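Local coordinates for carbon monoxide dehydrogenase (Thermococcus sp. AM4, PDB 6T7J), which catalyses the reversible oxidation of carbon monoxide to carbon dioxide with ferredoxin as electron partner, normally at a nickel-containing cluster C, here isolated without nickel, at residues A415-E420 with N512-L517; T464-L469 with V474-T479; G480-A485 with G490-K495. All coordinates share one frame; numbering follows the deposited sequence.

Contact 1: A415-E420 with N512-L517; sequences AGFSVE and NIPPCL
F417 puts its ring against I513, P514 and L517 beside 516-518, one of the two outermost strands of a Rossmann-like parallel sheet. Leading into it, A415 closes strand 411-415 and G416 turns the chain with a positive phi of 91°, which favours glycine because a beta carbon would jam against the carbonyl O of A415. F417 follows and carries the contact. With CG anti to the carbonyl carbon (chi1 -70°), its ring reaches across to the other segment. Methyl CD2 of L517 lies over one face, 4.0 Å from the ring centroid and 14° off the normal, a CH-pi contact displaced toward the rim. I513 approaches obliquely, its CG2 3.7 Å from CE1 of F417. At the far end of the F417 ring, CZ meets ring carbon CD of P514 at 3.5 Å. With an alanine in place of F417, the L517 methyl would probably lose the ring face beneath it, and I513 and P514 their apolar partner. The backbone of F417 also pairs with H518, tying the loop to the strand. Next comes S418, the N-cap of helix 419-425, whose OG hydrogen-bonds to the backbone N of A421.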
loop_
_atom_site.group_PDB
_atom_site.type_symbol
_atom_site.label_atom_id
_atom_site.label_comp_id
_atom_site.label_asym_id
_atom_site.label_seq_id
_atom_site.Cartn_x
_atom_site.Cartn_y
_atom_site.Cartn_z
ATOM N N ALA A 415 1.383 -36.062 2.166
ATOM C CA ALA A 415 1.273 -34.747 1.549
ATOM C C ALA A 415 1.591 -34.844 0.059
ATOM O O ALA A 415 1.832 -35.927 -0.482
ATOM C CB ALA A 415 2.200 -33.743 2.243
ATOM N N GLY A 416 1.583 -33.691 -0.603
ATOM C CA GLY A 416 1.948 -33.624 -2.003
ATOM C C GLY A 416 0.809 -33.784 -2.980
ATOM O O GLY A 416 1.014 -34.344 -4.063
ATOM N N PHE A 417 -0.387 -33.300 -2.647
ATOM C CA PHE A 417 -1.559 -33.477 -3.503
ATOM C C PHE A 417 -1.803 -32.192 -4.289
ATOM O O PHE A 417 -2.692 -31.396 -3.984
ATOM C CB PHE A 417 -2.778 -33.876 -2.675
ATOM C CG PHE A 417 -2.697 -35.266 -2.118
ATOM C CD1 PHE A 417 -2.835 -36.369 -2.947
ATOM C CD2 PHE A 417 -2.474 -35.473 -0.767
ATOM C CE1 PHE A 417 -2.756 -37.652 -2.437
ATOM C CE2 PHE A 417 -2.393 -36.753 -0.252
ATOM C CZ PHE A 417 -2.535 -37.843 -1.089
ATOM N N SER A 418 -0.989 -31.994 -5.320
ATOM C CA SER A 418 -1.276 -30.959 -6.298
ATOM C C SER A 418 -2.439 -31.400 -7.188
ATOM O O SER A 418 -2.894 -32.546 -7.139
ATOM C CB SER A 418 -0.037 -30.657 -7.139
ATOM O OG SER A 418 0.391 -31.808 -7.847
ATOM N N VAL A 419 -2.926 -30.469 -8.012
ATOM C CA VAL A 419 -4.015 -30.796 -8.929
ATOM C C VAL A 419 -3.588 -31.900 -9.888
ATOM O O VAL A 419 -4.364 -32.814 -10.197
ATOM C CB VAL A 419 -4.478 -29.536 -9.684
ATOM C CG1 VAL A 419 -5.623 -29.874 -10.623
ATOM C CG2 VAL A 419 -4.893 -28.453 -8.700
ATOM N N GLU A 420 -2.341 -31.840 -10.361
ATOM C CA GLU A 420 -1.826 -32.893 -11.228
ATOM C C GLU A 420 -1.794 -34.232 -10.503
ATOM O O GLU A 420 -2.190 -35.261 -11.065
ATOM C CB GLU A 420 -0.432 -32.519 -11.732
ATOM C CG GLU A 420 -0.422 -31.391 -12.754
ATOM C CD GLU A 420 -0.402 -30.018 -12.109
ATOM O OE1 GLU A 420 -0.585 -29.016 -12.836
ATOM O OE2 GLU A 420 -0.203 -29.938 -10.879
ATOM N N ASN A 512 -6.632 -44.810 -2.446
ATOM C CA ASN A 512 -5.490 -44.809 -1.526
ATOM C C ASN A 512 -4.995 -43.390 -1.243
ATOM O O ASN A 512 -3.807 -43.082 -1.359
ATOM C CB ASN A 512 -4.353 -45.693 -2.046
ATOM C CG ASN A 512 -3.368 -46.063 -0.957
ATOM O OD1 ASN A 512 -3.698 -46.032 0.229
ATOM N ND2 ASN A 512 -2.148 -46.406 -1.352
ATOM N N ILE A 513 -5.926 -42.522 -0.862
ATOM C CA ILE A 513 -5.601 -41.164 -0.432
ATOM C C ILE A 513 -6.228 -40.945 0.938
ATOM O O ILE A 513 -7.148 -41.675 1.337
ATOM C CB ILE A 513 -6.094 -40.107 -1.449
ATOM C CG1 ILE A 513 -7.607 -40.216 -1.648
ATOM C CG2 ILE A 513 -5.361 -40.251 -2.777
ATOM C CD1 ILE A 513 -8.175 -39.172 -2.582
ATOM N N PRO A 514 -5.734 -39.972 1.698
ATOM C CA PRO A 514 -6.381 -39.633 2.969
ATOM C C PRO A 514 -7.650 -38.837 2.724
ATOM O O PRO A 514 -7.877 -38.351 1.606
ATOM C CB PRO A 514 -5.321 -38.788 3.697
ATOM C CG PRO A 514 -4.051 -38.967 2.917
ATOM C CD PRO A 514 -4.472 -39.239 1.516
ATOM N N PRO A 515 -8.513 -38.689 3.735
ATOM C CA PRO A 515 -9.688 -37.821 3.575
ATOM C C PRO A 515 -9.371 -36.335 3.652
ATOM O O PRO A 515 -10.277 -35.516 3.438
ATOM C CB PRO A 515 -10.597 -38.250 4.736
ATOM C CG PRO A 515 -9.653 -38.731 5.777
ATOM C CD PRO A 515 -8.496 -39.360 5.048
ATOM N N CYS A 516 -8.127 -35.964 3.956
ATOM C CA CYS A 516 -7.697 -34.571 4.001
ATOM C C CYS A 516 -6.486 -34.415 3.093
ATOM O O CYS A 516 -5.481 -35.110 3.273
ATOM C CB CYS A 516 -7.365 -34.139 5.431
ATOM S SG CYS A 516 -8.785 -34.151 6.556
ATOM N N LEU A 517 -6.581 -33.503 2.128
ATOM C CA LEU A 517 -5.586 -33.354 1.070
ATOM C C LEU A 517 -4.760 -32.092 1.308
ATOM O O LEU A 517 -5.274 -30.968 1.216
ATOM C CB LEU A 517 -6.258 -33.331 -0.302
ATOM C CG LEU A 517 -7.074 -34.579 -0.659
ATOM C CD1 LEU A 517 -7.510 -34.555 -2.113
ATOM C CD2 LEU A 517 -6.291 -35.851 -0.354
#

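Contact 2: T464-L469 with V474-T479; sequences TLAKEL and VLVVGT
L469 and V474 meet where helix 460-471 hands over to strand 474-478, the second half of a beta-alpha-beta crossover that starts from strand 444-448. The helix and strand segments run nearly antiparallel, at 151°, with axes 8.3 Å apart at closest approach, as expected when a helix lies on the sheet it connects.

One polar link crosses the contact. The backbone N of V474 gives a weak hydrogen bond to the carbonyl O of L469, 3.1 Å long and bent to 131° at the hydrogen. It closes the short turn between the two elements and brings the start of the strand close under the last helical turn. CB of V474 lies by the same carbonyl O of L469, at 3.2 Å, and CG2 of V476 lies near the carbonyl O of A466.

The side-chain pairs are apolar. CB of L469 stands 3.8 Å from CG2 of V476 and 4.1 Å from CB of V474. In V476, CG1 is anti to the backbone N (chi1 174°) and CG2 anti to the carbonyl carbon, which divides the work: CG2 turns to L469, while CG1 comes within 4.3 Å of CB of A466. The small side chain of A466 probably lets the helix lie close here, and V474 and V476 both point their beta carbons toward the helix.

Strand 444-448 supports the same layer from beside, with V446 touching L469 and V474, and I448 touching A466 and V476. Helix 610-627 packs against L465 through A614 and against V474 through I621, while helix 525-538 covers V477 through I528.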
loop_
_atom_site.group_PDB
_atom_site.type_symbol
_atom_site.label_atom_id
_atom_site.label_comp_id
_atom_site.label_asym_id
_atom_site.label_seq_id
_atom_site.Cartn_x
_atom_site.Cartn_y
_atom_site.Cartn_z
ATOM N N THR A 464 -11.068 -29.352 14.211
ATOM C CA THR A 464 -12.470 -29.643 14.494
ATOM C C THR A 464 -13.331 -29.459 13.249
ATOM O O THR A 464 -14.201 -30.290 12.962
ATOM C CB THR A 464 -12.975 -28.769 15.644
ATOM O OG1 THR A 464 -12.348 -29.179 16.866
ATOM C CG2 THR A 464 -14.480 -28.905 15.801
ATOM N N LEU A 465 -13.094 -28.388 12.484
ATOM C CA LEU A 465 -13.826 -28.197 11.240
ATOM C C LEU A 465 -13.526 -29.312 10.248
ATOM O O LEU A 465 -14.445 -29.851 9.615
ATOM C CB LEU A 465 -13.483 -26.834 10.636
ATOM C CG LEU A 465 -14.253 -26.475 9.365
ATOM C CD1 LEU A 465 -15.725 -26.316 9.672
ATOM C CD2 LEU A 465 -13.701 -25.210 8.744
ATOM N N ALA A 466 -12.247 -29.677 10.101
ATOM C CA ALA A 466 -11.900 -30.761 9.186
ATOM C C ALA A 466 -12.599 -32.061 9.576
ATOM O O ALA A 466 -13.144 -32.766 8.715
ATOM C CB ALA A 466 -10.384 -30.949 9.152
ATOM N N LYS A 467 -12.598 -32.385 10.873
ATOM C CA LYS A 467 -13.242 -33.601 11.359
ATOM C C LYS A 467 -14.739 -33.579 11.083
ATOM O O LYS A 467 -15.303 -34.547 10.555
ATOM C CB LYS A 467 -12.997 -33.755 12.861
ATOM C CG LYS A 467 -11.656 -34.338 13.263
ATOM C CD LYS A 467 -11.680 -34.672 14.749
ATOM C CE LYS A 467 -10.302 -34.599 15.378
ATOM N NZ LYS A 467 -9.501 -35.824 15.108
ATOM N N GLU A 468 -15.406 -32.489 11.473
ATOM C CA GLU A 468 -16.849 -32.401 11.300
ATOM C C GLU A 468 -17.236 -32.456 9.832
ATOM O O GLU A 468 -18.323 -32.938 9.497
ATOM C CB GLU A 468 -17.381 -31.120 11.942
ATOM C CG GLU A 468 -17.327 -31.107 13.461
ATOM C CD GLU A 468 -18.250 -32.137 14.085
ATOM O OE1 GLU A 468 -17.759 -32.975 14.870
ATOM O OE2 GLU A 468 -19.465 -32.108 13.790
ATOM N N LEU A 469 -16.363 -31.980 8.941
ATOM C CA LEU A 469 -16.677 -32.042 7.519
ATOM C C LEU A 469 -16.474 -33.449 6.965
ATOM O O LEU A 469 -17.339 -33.972 6.254
ATOM C CB LEU A 469 -15.834 -31.025 6.748
ATOM C CG LEU A 469 -16.279 -29.569 6.908
ATOM C CD1 LEU A 469 -15.417 -28.646 6.070
ATOM C CD2 LEU A 469 -17.748 -29.407 6.545
ATOM N N VAL A 474 -17.576 -35.038 3.348
ATOM C CA VAL A 474 -17.140 -33.847 2.625
ATOM C C VAL A 474 -15.626 -33.920 2.475
ATOM O O VAL A 474 -14.897 -33.918 3.475
ATOM C CB VAL A 474 -17.556 -32.552 3.339
ATOM C CG1 VAL A 474 -17.168 -31.341 2.506
ATOM C CG2 VAL A 474 -19.050 -32.555 3.623
ATOM N N LEU A 475 -15.157 -33.986 1.229
ATOM C CA LEU A 475 -13.727 -34.030 0.957
ATOM C C LEU A 475 -13.079 -32.713 1.360
ATOM O O LEU A 475 -13.451 -31.640 0.858
ATOM C CB LEU A 475 -13.478 -34.331 -0.518
ATOM C CG LEU A 475 -12.028 -34.308 -1.004
ATOM C CD1 LEU A 475 -11.171 -35.303 -0.229
ATOM C CD2 LEU A 475 -11.967 -34.593 -2.496
ATOM N N VAL A 476 -12.110 -32.799 2.263
ATOM C CA VAL A 476 -11.402 -31.655 2.817
ATOM C C VAL A 476 -10.061 -31.540 2.114
ATOM O O VAL A 476 -9.255 -32.482 2.146
ATOM C CB VAL A 476 -11.220 -31.810 4.336
ATOM C CG1 VAL A 476 -10.372 -30.706 4.900
ATOM C CG2 VAL A 476 -12.562 -31.824 5.025
ATOM N N VAL A 477 -9.805 -30.408 1.465
ATOM C CA VAL A 477 -8.472 -30.072 0.991
ATOM C C VAL A 477 -8.067 -28.784 1.688
ATOM O O VAL A 477 -8.901 -28.090 2.272
ATOM C CB VAL A 477 -8.396 -29.914 -0.542
ATOM C CG1 VAL A 477 -9.061 -31.092 -1.233
ATOM C CG2 VAL A 477 -9.028 -28.604 -0.973
ATOM N N GLY A 478 -6.782 -28.466 1.649
ATOM C CA GLY A 478 -6.377 -27.219 2.280
ATOM C C GLY A 478 -4.891 -26.962 2.195
ATOM O O GLY A 478 -4.099 -27.828 1.805
ATOM N N THR A 479 -4.527 -25.745 2.601
ATOM C CA THR A 479 -3.152 -25.261 2.510
ATOM C C THR A 479 -2.708 -24.640 3.828
ATOM O O THR A 479 -3.499 -24.443 4.755
ATOM C CB THR A 479 -2.974 -24.220 1.393
ATOM O OG1 THR A 479 -3.416 -22.938 1.859
ATOM C CG2 THR A 479 -3.755 -24.605 0.140
#

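Contact 3: G480-A485 with G490-K495; sequences GCWSIA and GLMSPK. With MSK (Broken Fe4S4 cluster), chain F.
M492 extends its thioether to W482 and S483, fastening the loop after helix 480-489 back onto the first turn of that helix, which follows strand 474-478 in the Rossmann-like domain and carries a cluster ligand. Methyl CE of M492 does most of the touching: it sits 3.6 Å from CZ3 of W482, approaching the indole obliquely, and 4.0 Å from CB of S483. Its SD passes 3.9 Å from the carbonyl O of S483. The methionine chain, extended beyond CG (chi2 170°, chi3 -179°), carries CE to the helix.

The partners are themselves positioned by neighbours. The ring of W482 meets that of H462 with planes steeply inclined, at about 75°, and also packs on A466. M492 also touches C516 and H518 of strand 516-518 and A413 of strand 411-415, and its backbone bonds to I414.

One residue before W482, C481 turns its SG to the metal site and binds an iron of the broken, nickel-free cluster, FE2, at 2.4 Å. G480, with positive phi, passes close to the cluster, where a side chain would crowd sulfide S5.

M492 itself lies within a type I turn from G490 to S493, and OG of S493 closes it with a 2.7 Å hydrogen bond to the carbonyl O of G490.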
loop_
_atom_site.group_PDB
_atom_site.type_symbol
_atom_site.label_atom_id
_atom_site.label_comp_id
_atom_site.label_asym_id
_atom_site.label_seq_id
_atom_site.Cartn_x
_atom_site.Cartn_y
_atom_site.Cartn_z
ATOM N N GLY A 480 -1.410 -24.340 3.893
ATOM C CA GLY A 480 -0.837 -23.499 4.927
ATOM C C GLY A 480 -0.815 -24.126 6.311
ATOM O O GLY A 480 -0.650 -25.342 6.494
ATOM N N CYS A 481 -0.972 -23.261 7.315
ATOM C CA CYS A 481 -0.914 -23.729 8.689
ATOM C C CYS A 481 -2.112 -24.601 9.044
ATOM O O CYS A 481 -2.008 -25.415 9.966
ATOM C CB CYS A 481 -0.787 -22.543 9.648
ATOM S SG CYS A 481 0.805 -21.660 9.528
ATOM N N TRP A 482 -3.230 -24.490 8.316
ATOM C CA TRP A 482 -4.258 -25.517 8.458
ATOM C C TRP A 482 -3.704 -26.878 8.092
ATOM O O TRP A 482 -3.994 -27.875 8.763
ATOM C CB TRP A 482 -5.489 -25.244 7.593
ATOM C CG TRP A 482 -6.407 -26.459 7.637
ATOM C CD1 TRP A 482 -7.372 -26.719 8.567
ATOM C CD2 TRP A 482 -6.385 -27.602 6.761
ATOM N NE1 TRP A 482 -7.972 -27.927 8.309
ATOM C CE2 TRP A 482 -7.380 -28.492 7.211
ATOM C CE3 TRP A 482 -5.629 -27.951 5.638
ATOM C CZ2 TRP A 482 -7.638 -29.704 6.577
ATOM C CZ3 TRP A 482 -5.886 -29.158 5.012
ATOM C CH2 TRP A 482 -6.885 -30.017 5.479
ATOM N N SER A 483 -2.940 -26.960 7.001
ATOM C CA SER A 483 -2.402 -28.250 6.602
ATOM C C SER A 483 -1.369 -28.742 7.606
ATOM O O SER A 483 -1.312 -29.936 7.898
ATOM C CB SER A 483 -1.813 -28.171 5.197
ATOM O OG SER A 483 -2.794 -27.726 4.282
ATOM N N ILE A 484 -0.576 -27.827 8.167
ATOM C CA ILE A 484 0.348 -28.245 9.226
ATOM C C ILE A 484 -0.424 -28.788 10.424
ATOM O O ILE A 484 -0.042 -29.810 11.014
ATOM C CB ILE A 484 1.279 -27.085 9.624
ATOM C CG1 ILE A 484 2.052 -26.584 8.405
ATOM C CG2 ILE A 484 2.251 -27.535 10.704
ATOM C CD1 ILE A 484 2.906 -25.369 8.683
ATOM N N ALA A 485 -1.531 -28.137 10.790
ATOM C CA ALA A 485 -2.340 -28.599 11.916
ATOM C C ALA A 485 -2.950 -29.967 11.635
ATOM O O ALA A 485 -2.919 -30.867 12.485
ATOM C CB ALA A 485 -3.434 -27.577 12.224
ATOM N N GLY A 490 -3.138 -35.902 12.633
ATOM C CA GLY A 490 -3.268 -37.254 12.133
ATOM C C GLY A 490 -4.331 -37.364 11.064
ATOM O O GLY A 490 -4.657 -38.464 10.609
ATOM N N LEU A 491 -4.881 -36.220 10.657
ATOM C CA LEU A 491 -5.913 -36.186 9.629
ATOM C C LEU A 491 -5.364 -36.423 8.230
ATOM O O LEU A 491 -6.152 -36.496 7.280
ATOM C CB LEU A 491 -6.651 -34.849 9.681
ATOM C CG LEU A 491 -7.408 -34.574 10.981
ATOM C CD1 LEU A 491 -8.004 -33.180 10.964
ATOM C CD2 LEU A 491 -8.489 -35.622 11.200
ATOM N N MET A 492 -4.046 -36.541 8.078
ATOM C CA MET A 492 -3.433 -36.849 6.792
ATOM C C MET A 492 -2.645 -38.150 6.833
ATOM O O MET A 492 -1.908 -38.446 5.885
ATOM C CB MET A 492 -2.537 -35.693 6.337
ATOM C CG MET A 492 -3.312 -34.458 5.911
ATOM S SD MET A 492 -2.275 -33.006 5.656
ATOM C CE MET A 492 -3.512 -31.790 5.210
ATOM N N SER A 493 -2.776 -38.926 7.902
ATOM C CA SER A 493 -2.149 -40.232 7.994
ATOM C C SER A 493 -3.017 -41.278 7.302
ATOM O O SER A 493 -4.214 -41.063 7.092
ATOM C CB SER A 493 -1.926 -40.604 9.458
ATOM O OG SER A 493 -3.147 -40.616 10.176
ATOM N N PRO A 494 -2.432 -42.418 6.916
ATOM C CA PRO A 494 -3.227 -43.442 6.214
ATOM C C PRO A 494 -4.440 -43.929 6.991
ATOM O O PRO A 494 -5.414 -44.376 6.373
ATOM C CB PRO A 494 -2.212 -44.570 5.986
ATOM C CG PRO A 494 -0.894 -43.882 5.950
ATOM C CD PRO A 494 -0.998 -42.759 6.942
ATOM N N LYS A 495 -4.417 -43.856 8.323
ATOM C CA LYS A 495 -5.559 -44.264 9.132
ATOM C C LYS A 495 -6.598 -43.162 9.300
ATOM O O LYS A 495 -7.649 -43.417 9.898
ATOM C CB LYS A 495 -5.091 -44.739 10.515
ATOM C CG LYS A 495 -4.474 -43.650 11.389
ATOM C CD LYS A 495 -5.496 -43.012 12.329
ATOM C CE LYS A 495 -4.931 -41.759 12.987
ATOM N NZ LYS A 495 -5.969 -40.710 13.211
HETATM S S1 MSK F . 2.551 -18.906 7.031
HETATM S S3 MSK F . 0.073 -16.585 6.302
HETATM S S4 MSK F . 0.465 -17.657 9.538
HETATM S S5 MSK F . -0.532 -19.695 6.935
HETATM FE FE1 MSK F . 2.197 -18.705 4.808
HETATM FE FE2 MSK F . 0.865 -19.540 8.503
HETATM FE FE3 MSK F . -1.014 -17.626 7.941
HETATM FE FE4 MSK F . 1.620 -17.002 7.846
#

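All three contacts are buried and draw on one parallel sheet and its connections. Contacts 1 and 2 reach neighbouring strands, 516-518 and 474-478, joined by backbone bonds such as L517 N to V476 O at 2.9 Å. Contact 3 continues from contact 2 along the chain, with CG1 of V476 3.4 Å from CZ2 of W482, and meets contact 1 where M492 lies beside C516. Their chemistry differs with place: contact 1 is aromatic and aliphatic packing at the sheet's edge, contact 2 helix-on-sheet packing with one weak backbone bond, and contact 3 a methionine contact on the helix that brings a cysteine to the cluster.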